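Local coordinates for multifunctional non-homologous end joining DNA repair protein LigD (Mycobacterium tuberculosis, PDB 2IRU), which probably repairs DNA double-strand breaks by non-homologous end joining together with Ku, its polymerase domain filling gaps before the ends are sealed, at residues A[198-201]-A[202-206]. Sequence-based numbering, arbitrary orientation.
Sequences LAKR and VAQRL
Lys200 and Gln204, one turn apart on helix 192-209, meet on a flank where Lys200 touches Trp231 and Gln204 touches Ser216: Lys200 CE lies 3.4 Å from Gln204 NE2, an approach of methylene to amide at a slant. The Gln204 chain runs back toward the preceding turn because CG stands opposite its own carbonyl carbon (chi1 -68°), and this CG also rests 3.3 Å from Lys200 O. One residue on round the helix, Arg205 NH2 lies 3.7 Å from Arg201 CG. The two guanidinium planes are nearly parallel, 23° apart; Arg201 NE and Arg205 NH2, like charges not in contact, are 5.2 Å apart, and Arg201 O lies over one face of the Arg205 guanidinium. On the buried side, Val202 CG2 sits 3.4 Å from Leu198 O, while Leu198, Ala199 and Val202 reach strand 129-143 at Leu137 and Phe139. Four backbone bonds underlie these pairs, each from residue i+4 to the carbonyl of residue i; Gln204 N to Lys200 O is 2.9 Å and nearly straight. Such bonding is that of a regular amphipathic alpha-helix, here packed on the primase-polymerase domain's mixed sheet, whose strand 129-143 carries predicted manganese ligands, and against helix 149-164.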
loop_
_atom_site.group_PDB
_atom_site.type_symbol
_atom_site.label_atom_id
_atom_site.label_comp_id
_atom_site.label_asym_id
_atom_site.label_seq_id
_atom_site.Cartn_x
_atom_site.Cartn_y
_atom_site.Cartn_z
ATOM N N LEU A 198 -6.482 -9.848 15.782
ATOM C CA LEU A 198 -6.750 -8.532 16.379
ATOM C C LEU A 198 -7.597 -7.617 15.480
ATOM O O LEU A 198 -8.618 -7.043 15.926
ATOM C CB LEU A 198 -5.444 -7.832 16.765
ATOM C CG LEU A 198 -5.535 -6.395 17.318
ATOM C CD1 LEU A 198 -6.453 -6.276 18.577
ATOM C CD2 LEU A 198 -4.134 -5.894 17.659
ATOM N N ALA A 199 -7.173 -7.488 14.224
ATOM C CA ALA A 199 -7.932 -6.740 13.215
ATOM C C ALA A 199 -9.369 -7.283 13.008
ATOM O O ALA A 199 -10.344 -6.503 12.954
ATOM C CB ALA A 199 -7.163 -6.675 11.901
ATOM N N LYS A 200 -9.501 -8.608 12.931
ATOM C CA LYS A 200 -10.817 -9.254 12.855
ATOM C C LYS A 200 -11.701 -8.883 14.042
ATOM O O LYS A 200 -12.897 -8.602 13.844
ATOM C CB LYS A 200 -10.670 -10.773 12.807
ATOM C CG LYS A 200 -11.937 -11.561 12.519
ATOM C CD LYS A 200 -11.665 -13.034 12.711
ATOM C CE LYS A 200 -12.837 -13.904 12.298
ATOM N NZ LYS A 200 -12.793 -14.252 10.848
ATOM N N ARG A 201 -11.140 -8.922 15.261
ATOM C CA ARG A 201 -11.874 -8.538 16.482
ATOM C C ARG A 201 -12.413 -7.099 16.390
ATOM O O ARG A 201 -13.583 -6.843 16.745
ATOM C CB ARG A 201 -11.015 -8.720 17.757
ATOM C CG ARG A 201 -11.809 -8.568 19.059
ATOM C CD ARG A 201 -11.083 -9.011 20.349
ATOM N NE ARG A 201 -10.311 -10.251 20.212
ATOM C CZ ARG A 201 -8.981 -10.304 20.214
ATOM N NH1 ARG A 201 -8.265 -9.188 20.353
ATOM N NH2 ARG A 201 -8.364 -11.476 20.089
ATOM N N VAL A 202 -11.559 -6.187 15.916
ATOM C CA VAL A 202 -11.942 -4.779 15.709
ATOM C C VAL A 202 -13.127 -4.668 14.719
ATOM O O VAL A 202 -14.152 -4.011 15.014
ATOM C CB VAL A 202 -10.716 -3.921 15.244
ATOM C CG1 VAL A 202 -11.151 -2.517 14.833
ATOM C CG2 VAL A 202 -9.709 -3.840 16.371
ATOM N N ALA A 203 -12.982 -5.316 13.563
ATOM C CA ALA A 203 -14.032 -5.322 12.516
ATOM C C ALA A 203 -15.360 -5.890 13.012
ATOM O O ALA A 203 -16.428 -5.293 12.805
ATOM C CB ALA A 203 -13.563 -6.116 11.321
ATOM N N GLN A 204 -15.303 -7.046 13.673
ATOM C CA GLN A 204 -16.523 -7.656 14.219
ATOM C C GLN A 204 -17.150 -6.794 15.306
ATOM O O GLN A 204 -18.379 -6.702 15.394
ATOM C CB GLN A 204 -16.246 -9.074 14.726
ATOM C CG GLN A 204 -15.920 -10.000 13.568
ATOM C CD GLN A 204 -15.587 -11.417 14.002
ATOM O OE1 GLN A 204 -15.173 -11.655 15.139
ATOM N NE2 GLN A 204 -15.760 -12.363 13.085
ATOM N N ARG A 205 -16.320 -6.127 16.101
ATOM C CA ARG A 205 -16.836 -5.214 17.130
ATOM C C ARG A 205 -17.558 -4.030 16.508
ATOM O O ARG A 205 -18.639 -3.615 16.992
ATOM C CB ARG A 205 -15.718 -4.743 18.067
ATOM C CG ARG A 205 -16.104 -3.808 19.221
ATOM C CD ARG A 205 -14.818 -3.303 19.949
ATOM N NE ARG A 205 -13.883 -4.381 20.320
ATOM C CZ ARG A 205 -12.548 -4.258 20.374
ATOM N NH1 ARG A 205 -11.944 -3.109 20.068
ATOM N NH2 ARG A 205 -11.799 -5.298 20.721
ATOM N N LEU A 206 -16.983 -3.507 15.429
ATOM C CA LEU A 206 -17.612 -2.408 14.705
ATOM C C LEU A 206 -18.924 -2.854 14.072
ATOM O O LEU A 206 -19.929 -2.140 14.143
ATOM C CB LEU A 206 -16.674 -1.785 13.667
ATOM C CG LEU A 206 -17.193 -0.470 13.070
ATOM C CD1 LEU A 206 -17.597 0.575 14.139
ATOM C CD2 LEU A 206 -16.133 0.101 12.141
#